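Long-range contacts in ABC transporter, substrate binding protein (Polyamine) (Agrobacterium tumefaciens, PDB 4EUO), which binds gamma-aminobutyric acid selectively in the periplasm as the solute-binding protein of an ABC transporter, probably delivering it for uptake: residues A[75-81]-A[241-245]; A[115-119]-A[217-222]; A[248-254]-A[266-272]. All blocks are in the same frame, centred on the assembly; numbering follows the deposited sequence.

Contact 1 (A[75-81]-A[241-245])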
loop_
_atom_site.group_PDB
_atom_site.type_symbol
_atom_site.label_atom_id
_atom_site.label_comp_id
_atom_site.label_asym_id
_atom_site.label_seq_id
_atom_site.Cartn_x
_atom_site.Cartn_y
_atom_site.Cartn_z
ATOM N N LYS A 75 -18.559 -10.354 -5.940
ATOM C CA LYS A 75 -17.954 -10.315 -7.255
ATOM C C LYS A 75 -18.264 -8.925 -7.778
ATOM O O LYS A 75 -19.366 -8.388 -7.556
ATOM C CB LYS A 75 -18.587 -11.377 -8.180
ATOM C CG LYS A 75 -17.963 -12.748 -8.003
ATOM C CD LYS A 75 -18.493 -13.760 -9.013
ATOM C CE LYS A 75 -17.937 -15.146 -8.797
ATOM N NZ LYS A 75 -16.551 -15.278 -9.319
ATOM N N LEU A 76 -17.294 -8.287 -8.434
ATOM C CA LEU A 76 -17.552 -6.949 -8.945
ATOM C C LEU A 76 -18.462 -6.984 -10.186
ATOM O O LEU A 76 -18.408 -7.937 -10.973
ATOM C CB LEU A 76 -16.251 -6.191 -9.271
ATOM C CG LEU A 76 -15.334 -5.865 -8.077
ATOM C CD1 LEU A 76 -14.239 -4.919 -8.526
ATOM C CD2 LEU A 76 -16.089 -5.231 -6.898
ATOM N N ASP A 77 -19.246 -5.931 -10.363
ATOM C CA ASP A 77 -20.159 -5.845 -11.518
ATOM C C ASP A 77 -19.412 -5.137 -12.645
ATOM O O ASP A 77 -19.334 -3.906 -12.674
ATOM C CB ASP A 77 -21.442 -5.084 -11.150
ATOM C CG ASP A 77 -22.489 -5.060 -12.248
ATOM O OD1 ASP A 77 -22.157 -5.443 -13.393
ATOM O OD2 ASP A 77 -23.623 -4.619 -11.971
ATOM N N PHE A 78 -18.852 -5.927 -13.574
ATOM C CA PHE A 78 -18.129 -5.374 -14.709
ATOM C C PHE A 78 -19.022 -4.851 -15.851
ATOM O O PHE A 78 -18.506 -4.384 -16.866
ATOM C CB PHE A 78 -17.003 -6.288 -15.184
ATOM C CG PHE A 78 -15.867 -6.358 -14.188
ATOM C CD1 PHE A 78 -14.976 -5.300 -14.055
ATOM C CD2 PHE A 78 -15.688 -7.482 -13.396
ATOM C CE1 PHE A 78 -13.925 -5.362 -13.126
ATOM C CE2 PHE A 78 -14.625 -7.554 -12.482
ATOM C CZ PHE A 78 -13.747 -6.495 -12.369
ATOM N N SER A 79 -20.341 -4.835 -15.641
ATOM C CA SER A 79 -21.237 -4.174 -16.596
ATOM C C SER A 79 -21.318 -2.694 -16.172
ATOM O O SER A 79 -21.735 -1.839 -16.950
ATOM C CB SER A 79 -22.620 -4.830 -16.614
ATOM O OG SER A 79 -23.421 -4.446 -15.506
ATOM N N VAL A 80 -20.888 -2.397 -14.915
ATOM C CA VAL A 80 -20.867 -1.054 -14.361
ATOM C C VAL A 80 -19.406 -0.547 -14.344
ATOM O O VAL A 80 -19.148 0.586 -14.747
ATOM C CB VAL A 80 -21.512 -1.034 -12.952
ATOM C CG1 VAL A 80 -21.319 0.313 -12.273
ATOM C CG2 VAL A 80 -23.005 -1.377 -13.040
ATOM N N ILE A 81 -18.475 -1.359 -13.809
ATOM C CA ILE A 81 -17.059 -0.990 -13.781
ATOM C C ILE A 81 -16.499 -1.385 -15.161
ATOM O O ILE A 81 -16.507 -2.563 -15.522
ATOM C CB ILE A 81 -16.339 -1.700 -12.606
ATOM C CG1 ILE A 81 -16.923 -1.268 -11.235
ATOM C CG2 ILE A 81 -14.815 -1.439 -12.655
ATOM C CD1 ILE A 81 -16.789 -2.325 -10.170
ATOM N N MET A 241 -20.497 -0.503 -6.421
ATOM C CA MET A 241 -19.973 -0.696 -7.767
ATOM C C MET A 241 -19.831 0.626 -8.495
ATOM O O MET A 241 -18.815 0.844 -9.173
ATOM C CB MET A 241 -20.850 -1.672 -8.580
ATOM C CG MET A 241 -21.055 -3.008 -7.941
ATOM S SD MET A 241 -19.481 -3.865 -7.602
ATOM C CE MET A 241 -20.071 -5.088 -6.407
ATOM N N LYS A 242 -20.798 1.546 -8.320
ATOM C CA LYS A 242 -20.709 2.872 -8.918
ATOM C C LYS A 242 -19.551 3.667 -8.338
ATOM O O LYS A 242 -18.881 4.435 -9.050
ATOM C CB LYS A 242 -22.035 3.645 -8.753
ATOM C CG LYS A 242 -23.170 3.088 -9.607
ATOM C CD LYS A 242 -24.463 3.836 -9.312
ATOM C CE LYS A 242 -25.632 3.240 -10.057
ATOM N NZ LYS A 242 -26.909 3.879 -9.652
ATOM N N PHE A 243 -19.287 3.478 -7.022
ATOM C CA PHE A 243 -18.197 4.201 -6.394
ATOM C C PHE A 243 -16.860 3.710 -6.955
ATOM O O PHE A 243 -15.991 4.549 -7.253
ATOM C CB PHE A 243 -18.250 4.020 -4.866
ATOM C CG PHE A 243 -17.147 4.781 -4.160
ATOM C CD1 PHE A 243 -17.304 6.116 -3.827
ATOM C CD2 PHE A 243 -15.913 4.184 -3.919
ATOM C CE1 PHE A 243 -16.276 6.830 -3.203
ATOM C CE2 PHE A 243 -14.883 4.897 -3.293
ATOM C CZ PHE A 243 -15.052 6.219 -2.970
ATOM N N ILE A 244 -16.723 2.391 -7.133
ATOM C CA ILE A 244 -15.472 1.849 -7.677
ATOM C C ILE A 244 -15.278 2.336 -9.118
ATOM O O ILE A 244 -14.172 2.756 -9.493
ATOM C CB ILE A 244 -15.429 0.336 -7.544
ATOM C CG1 ILE A 244 -15.333 -0.052 -6.047
ATOM C CG2 ILE A 244 -14.265 -0.246 -8.357
ATOM C CD1 ILE A 244 -15.320 -1.529 -5.785
ATOM N N ALA A 245 -16.380 2.376 -9.914
ATOM C CA ALA A 245 -16.283 2.864 -11.294
ATOM C C ALA A 245 -15.808 4.323 -11.289
ATOM O O ALA A 245 -14.979 4.700 -12.124
ATOM C CB ALA A 245 -17.648 2.745 -11.961
#

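Contact 2 (A[115-119]-A[217-222])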
loop_
_atom_site.group_PDB
_atom_site.type_symbol
_atom_site.label_atom_id
_atom_site.label_comp_id
_atom_site.label_asym_id
_atom_site.label_seq_id
_atom_site.Cartn_x
_atom_site.Cartn_y
_atom_site.Cartn_z
ATOM N N CYS A 115 21.899 9.157 5.647
ATOM C CA CYS A 115 20.710 8.362 5.293
ATOM C C CYS A 115 21.132 7.105 4.563
ATOM O O CYS A 115 21.878 7.192 3.584
ATOM C CB CYS A 115 19.781 9.151 4.396
ATOM S SG CYS A 115 18.936 10.492 5.239
ATOM N N PRO A 116 20.567 5.950 4.924
ATOM C CA PRO A 116 20.805 4.739 4.128
ATOM C C PRO A 116 20.213 4.946 2.729
ATOM O O PRO A 116 19.112 5.508 2.583
ATOM C CB PRO A 116 20.025 3.653 4.877
ATOM C CG PRO A 116 19.792 4.180 6.249
ATOM C CD PRO A 116 19.717 5.691 6.098
ATOM N N LYS A 117 20.961 4.532 1.696
ATOM C CA LYS A 117 20.542 4.693 0.328
ATOM C C LYS A 117 19.997 3.357 -0.182
ATOM O O LYS A 117 19.037 3.346 -0.973
ATOM C CB LYS A 117 21.758 5.122 -0.527
ATOM C CG LYS A 117 21.392 5.516 -1.954
ATOM C CD LYS A 117 22.608 5.941 -2.783
ATOM C CE LYS A 117 23.801 5.045 -2.574
ATOM N NZ LYS A 117 23.606 3.685 -3.130
ATOM N N SER A 118 20.629 2.248 0.203
ATOM C CA SER A 118 20.251 0.928 -0.268
ATOM C C SER A 118 19.630 0.075 0.820
ATOM O O SER A 118 19.773 0.376 2.007
ATOM C CB SER A 118 21.482 0.233 -0.832
ATOM O OG SER A 118 22.354 -0.008 0.260
ATOM N N TRP A 119 19.007 -1.062 0.422
ATOM C CA TRP A 119 18.500 -1.988 1.430
ATOM C C TRP A 119 19.680 -2.520 2.240
ATOM O O TRP A 119 19.577 -2.662 3.456
ATOM C CB TRP A 119 17.714 -3.152 0.791
ATOM C CG TRP A 119 16.474 -2.727 0.093
ATOM C CD1 TRP A 119 16.212 -2.848 -1.242
ATOM C CD2 TRP A 119 15.369 -2.000 0.663
ATOM N NE1 TRP A 119 14.991 -2.281 -1.542
ATOM C CE2 TRP A 119 14.470 -1.718 -0.391
ATOM C CE3 TRP A 119 15.064 -1.544 1.955
ATOM C CZ2 TRP A 119 13.252 -1.047 -0.174
ATOM C CZ3 TRP A 119 13.882 -0.835 2.151
ATOM C CH2 TRP A 119 12.992 -0.601 1.101
ATOM N N SER A 217 15.073 7.514 -0.639
ATOM C CA SER A 217 15.883 6.786 -1.610
ATOM C C SER A 217 14.981 5.796 -2.328
ATOM O O SER A 217 14.337 4.958 -1.669
ATOM C CB SER A 217 17.054 6.057 -0.972
ATOM O OG SER A 217 17.687 5.291 -1.997
ATOM N N TRP A 218 14.964 5.875 -3.666
ATOM C CA TRP A 218 14.191 4.971 -4.518
ATOM C C TRP A 218 15.046 3.801 -5.018
ATOM O O TRP A 218 14.582 3.043 -5.893
ATOM C CB TRP A 218 13.631 5.739 -5.713
ATOM C CG TRP A 218 12.605 6.755 -5.318
ATOM C CD1 TRP A 218 12.820 8.068 -4.982
ATOM C CD2 TRP A 218 11.189 6.565 -5.311
ATOM N NE1 TRP A 218 11.617 8.696 -4.747
ATOM C CE2 TRP A 218 10.597 7.798 -4.958
ATOM C CE3 TRP A 218 10.353 5.474 -5.611
ATOM C CZ2 TRP A 218 9.214 7.957 -4.868
ATOM C CZ3 TRP A 218 8.990 5.637 -5.532
ATOM C CH2 TRP A 218 8.434 6.854 -5.132
ATOM N N ALA A 219 16.255 3.613 -4.449
ATOM C CA ALA A 219 17.109 2.518 -4.907
ATOM C C ALA A 219 16.481 1.159 -4.564
ATOM O O ALA A 219 16.259 0.835 -3.403
ATOM C CB ALA A 219 18.503 2.640 -4.286
ATOM N N GLN A 220 16.241 0.345 -5.593
ATOM C CA GLN A 220 15.555 -0.954 -5.469
ATOM C C GLN A 220 14.177 -0.779 -4.789
ATOM O O GLN A 220 13.739 -1.643 -4.046
ATOM C CB GLN A 220 16.378 -2.037 -4.767
ATOM C CG GLN A 220 17.701 -2.345 -5.484
ATOM C CD GLN A 220 18.444 -3.371 -4.685
ATOM O OE1 GLN A 220 18.746 -3.204 -3.512
ATOM N NE2 GLN A 220 18.709 -4.519 -5.301
ATOM N N ASN A 221 13.505 0.335 -5.045
ATOM C CA ASN A 221 12.169 0.554 -4.428
ATOM C C ASN A 221 11.289 -0.632 -4.810
ATOM O O ASN A 221 11.389 -1.138 -5.928
ATOM C CB ASN A 221 11.596 1.885 -4.844
ATOM C CG ASN A 221 11.187 1.985 -6.287
ATOM O OD1 ASN A 221 10.027 1.732 -6.647
ATOM N ND2 ASN A 221 12.119 2.455 -7.160
ATOM N N ILE A 222 10.422 -1.070 -3.885
ATOM C CA ILE A 222 9.642 -2.284 -4.079
ATOM C C ILE A 222 8.208 -1.900 -4.357
ATOM O O ILE A 222 7.533 -1.330 -3.482
ATOM C CB ILE A 222 9.776 -3.178 -2.853
ATOM C CG1 ILE A 222 11.248 -3.569 -2.599
ATOM C CG2 ILE A 222 8.862 -4.426 -2.996
ATOM C CD1 ILE A 222 11.435 -4.101 -1.170
HETATM O O HOH W 1 18.587 -0.664 -2.501
#

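Contact 3 (A[248-254]-A[266-272])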
loop_
_atom_site.group_PDB
_atom_site.type_symbol
_atom_site.label_atom_id
_atom_site.label_comp_id
_atom_site.label_asym_id
_atom_site.label_seq_id
_atom_site.Cartn_x
_atom_site.Cartn_y
_atom_site.Cartn_z
ATOM N N THR A 248 -11.955 4.750 -9.925
ATOM C CA THR A 248 -10.974 4.227 -10.873
ATOM C C THR A 248 -11.035 4.888 -12.246
ATOM O O THR A 248 -10.259 4.504 -13.136
ATOM C CB THR A 248 -11.018 2.717 -10.983
ATOM O OG1 THR A 248 -12.281 2.316 -11.527
ATOM C CG2 THR A 248 -10.774 2.020 -9.648
ATOM N N SER A 249 -11.908 5.912 -12.396
ATOM C CA SER A 249 -11.976 6.651 -13.660
ATOM C C SER A 249 -10.753 7.594 -13.779
ATOM O O SER A 249 -10.042 7.871 -12.810
ATOM C CB SER A 249 -13.304 7.387 -13.788
ATOM O OG SER A 249 -13.457 8.380 -12.798
ATOM N N ALA A 250 -10.487 8.082 -15.000
ATOM C CA ALA A 250 -9.266 8.795 -15.303
ATOM C C ALA A 250 -9.000 10.022 -14.492
ATOM O O ALA A 250 -7.912 10.145 -13.928
ATOM C CB ALA A 250 -9.194 9.123 -16.795
ATOM N N GLN A 251 -9.972 10.946 -14.443
ATOM C CA GLN A 251 -9.751 12.174 -13.689
ATOM C C GLN A 251 -9.628 11.909 -12.189
ATOM O O GLN A 251 -8.756 12.488 -11.550
ATOM C CB GLN A 251 -10.845 13.236 -13.978
ATOM C CG GLN A 251 -10.480 14.637 -13.487
ATOM C CD GLN A 251 -9.280 15.250 -14.166
ATOM O OE1 GLN A 251 -9.266 15.485 -15.385
ATOM N NE2 GLN A 251 -8.268 15.568 -13.385
ATOM N N ALA A 252 -10.506 11.051 -11.642
ATOM C CA ALA A 252 -10.488 10.673 -10.227
ATOM C C ALA A 252 -9.128 10.052 -9.864
ATOM O O ALA A 252 -8.577 10.395 -8.815
ATOM C CB ALA A 252 -11.613 9.699 -9.939
ATOM N N GLN A 253 -8.567 9.216 -10.751
ATOM C CA GLN A 253 -7.265 8.602 -10.478
ATOM C C GLN A 253 -6.131 9.636 -10.574
ATOM O O GLN A 253 -5.176 9.636 -9.771
ATOM C CB GLN A 253 -7.025 7.449 -11.429
ATOM C CG GLN A 253 -7.745 6.182 -11.000
ATOM C CD GLN A 253 -7.003 5.519 -9.855
ATOM O OE1 GLN A 253 -5.788 5.350 -9.936
ATOM N NE2 GLN A 253 -7.712 5.134 -8.775
ATOM N N ALA A 254 -6.207 10.535 -11.583
ATOM C CA ALA A 254 -5.191 11.574 -11.693
ATOM C C ALA A 254 -5.245 12.459 -10.441
ATOM O O ALA A 254 -4.208 12.835 -9.926
ATOM C CB ALA A 254 -5.459 12.424 -12.947
ATOM N N ASN A 266 -5.381 3.889 -13.789
ATOM C CA ASN A 266 -6.201 4.113 -14.981
ATOM C C ASN A 266 -5.166 4.577 -16.000
ATOM O O ASN A 266 -4.389 5.503 -15.724
ATOM C CB ASN A 266 -7.281 5.148 -14.765
ATOM C CG ASN A 266 -8.147 5.290 -16.008
ATOM O OD1 ASN A 266 -7.638 5.627 -17.089
ATOM N ND2 ASN A 266 -9.439 5.020 -15.894
ATOM N N ILE A 267 -5.141 3.922 -17.161
ATOM C CA ILE A 267 -4.155 4.196 -18.212
ATOM C C ILE A 267 -4.317 5.526 -18.914
ATOM O O ILE A 267 -3.375 5.954 -19.597
ATOM C CB ILE A 267 -4.085 3.007 -19.175
ATOM C CG1 ILE A 267 -5.334 2.977 -20.113
ATOM C CG2 ILE A 267 -3.915 1.709 -18.362
ATOM C CD1 ILE A 267 -5.577 1.676 -20.785
ATOM N N GLU A 268 -5.424 6.217 -18.687
ATOM C CA GLU A 268 -5.628 7.532 -19.292
ATOM C C GLU A 268 -5.466 8.667 -18.295
ATOM O O GLU A 268 -5.792 9.813 -18.609
ATOM C CB GLU A 268 -6.975 7.583 -20.021
ATOM C CG GLU A 268 -7.039 6.513 -21.099
ATOM C CD GLU A 268 -8.108 6.621 -22.160
ATOM O OE1 GLU A 268 -9.073 7.396 -21.974
ATOM O OE2 GLU A 268 -7.998 5.881 -23.164
ATOM N N SER A 269 -4.930 8.372 -17.077
ATOM C CA SER A 269 -4.743 9.388 -16.043
ATOM C C SER A 269 -3.474 10.231 -16.189
ATOM O O SER A 269 -3.528 11.421 -15.914
ATOM C CB SER A 269 -4.723 8.749 -14.661
ATOM O OG SER A 269 -5.993 8.196 -14.390
ATOM N N ALA A 270 -2.320 9.609 -16.538
ATOM C CA ALA A 270 -1.023 10.304 -16.593
ATOM C C ALA A 270 -1.056 11.592 -17.409
ATOM O O ALA A 270 -0.560 12.631 -16.960
ATOM C CB ALA A 270 0.070 9.382 -17.120
ATOM N N LYS A 271 -1.721 11.534 -18.546
ATOM C CA LYS A 271 -1.850 12.670 -19.452
ATOM C C LYS A 271 -2.596 13.883 -18.861
ATOM O O LYS A 271 -2.461 14.993 -19.375
ATOM C CB LYS A 271 -2.473 12.215 -20.766
ATOM C CG LYS A 271 -3.925 11.831 -20.680
ATOM C CD LYS A 271 -4.390 11.423 -22.048
ATOM C CE LYS A 271 -5.810 10.976 -22.091
ATOM N NZ LYS A 271 -6.060 10.189 -23.327
ATOM N N LEU A 272 -3.370 13.677 -17.783
ATOM C CA LEU A 272 -4.133 14.743 -17.143
ATOM C C LEU A 272 -3.338 15.426 -16.062
ATOM O O LEU A 272 -3.751 16.461 -15.528
ATOM C CB LEU A 272 -5.437 14.177 -16.539
ATOM C CG LEU A 272 -6.353 13.375 -17.444
ATOM C CD1 LEU A 272 -7.503 12.741 -16.627
ATOM C CD2 LEU A 272 -6.952 14.238 -18.580
HETATM O O HOH W 2 -5.579 16.785 -13.533
#

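Contact 1 (A[75-81]-A[241-245])
The loop 75-81 runs past one side of the helical turn 241-245, closing from 6.4 Å between the CA atoms of Asp77 and Met241 to 4.7 Å between those of Ile81 and Ala245. Met241 makes the largest single contribution. Its chain bends at CG (chi2 -58°), which swings the thioether against the loop backbone: Asp77 N points a weak but fairly straight hydrogen bond at SD (3.5 Å, 162°), and CE rests 3.6 Å from Lys75 O. Leu76 adds CD2 beside the sulfur, 3.7 Å from Met241 SD, and the same methyl meets Ile244 CD1. Farther along, Ile81 lays CG1 over the helix backbone, 3.5 Å from Met241 O, while its CD1 reaches CG2 of Ile244. Val80 covers the outer flank with CG1, and Ala245 CB touches Val80 O. Asp77 O closes the bend that returns the loop to the helix, accepting from Val80 N and Ile81 N; an Asx turn braces it, Asp77 OD1 taking both the N-H and the hydroxyl of Ser79 from the same face of the carboxylate. Inward, Leu76 and Ile244 both pack on Val96 of strand 96-107, and Ile244 continues to Val56 of strand 56-60, joining helix 237-247 and the loop to the sheet.

Contact 2 (A[115-119]-A[217-222])
Trp119 and Gln220 meet through the indole N-H, which gives a hydrogen bond of 2.9 Å from Trp119 NE1 to Gln220 O. The acceptor sits close to the ring plane, whereas the donor stands 51° above the carbonyl plane, away from the lone-pair directions. The Gln220 side chain crosses beside the same end of the indole, with OE1 3.4 Å from Trp119 CD1, and Ile222 brings CD1 obliquely to CZ2 of the six-membered ring, 3.7 Å away. The second direct bond is shorter: Ser217 OG donates to Lys117 O at 2.6 Å, in the carbonyl plane and on a lone pair. With chi1 at 175° the hydroxyl is turned away from its own N and also accepts from Ala219 N in an ST turn, so one oxygen ties the corner of the strand to the facing loop. Ala219 CB packs against the same Lys117 carbonyl.

A water bridges the two segments, accepting from Trp119 N and donating to Ala219 O and to Gln220 OE1, 2.7 Å from the last. In the next shell, a type II turn from Trp218 to Asn221 presents the Gln220 carbonyl to the indole. Trp218 O receives both the backbone N and ND2 of Asn221, and Asn221 OD1 is held by Ser102 and Gln289. On the loop side, Ser118 OG caps the helix 119-122 through Asp121 N.

Trp119 is enclosed by Ala145, Leu148 and Ala149 of helix 142-149, and by Ile105 and Ser198 on strands 96-107 and 196-200. Strand 96-107 pairs antiparallel with strand 215-229, and its last residue, Cys107, holds the loop through the disulfide to Cys115.

Contact 3 (A[248-254]-A[266-272])
Ala250 O is gripped twice: Ala254 N uses it for the helical bond, and Ser269 OG donates to it at 2.8 Å, in the carbonyl plane and on a lone pair. The hydroxyl is brought there with OG beside its backbone N (chi1 -65°), and it also presses close to Gln253 CB, at 3.2 Å. Ahead of the helix, Asn266 ND2 gives a nearly straight bond to Thr248 O (2.9 Å, 167°), again on a lone pair and within the amide plane. The other end of that amide is used too, because Asn266 OD1 accepts from Glu268 N in an Asx turn; the two bonds fix the amide flip. ND2 also meets a glycerol, probably from the crystallisation liquor.

Leu272 packs on the helix with CB against Ala254 CB, and its CD1 comes 3.5 Å from Gln251 OE1. A water joins Gln251 NE2 to Leu272 O, while the same NE2 bonds Asp255. Gln253 sets its CG against Asn266 CB, its amide being occupied by Val265, Ser98 and Ala247. Two side chains thus bind main-chain oxygens, one just ahead of helix 250-260 and one in its first turn; the alanine methyls probably allow the CA atoms of Ala250 and Ser269 to approach within 4.6 Å.

All three contacts are partly buried, yet their chemistry differs. Contacts 1 and 3 join a loop to a helix, contact 2 a loop to a turn interrupting strand 215-229. Contact 1 is mainly apolar, with one weak bond to sulfur; contacts 2 and 3 rely on side-chain donors to main-chain oxygens, each with a bridging water. Contacts 1 and 3 lie on the same side of the chain's centre, and Thr248 OG1 of contact 3 bonds Ile244 O of contact 1. Contact 2 lies opposite contact 1, their centres 37 Å apart, but strand 96-107 borders all three. Bound gamma-amino-butanoic acid is about 12 Å from the side chain of Ile222 and about 13 Å from that of Gln253.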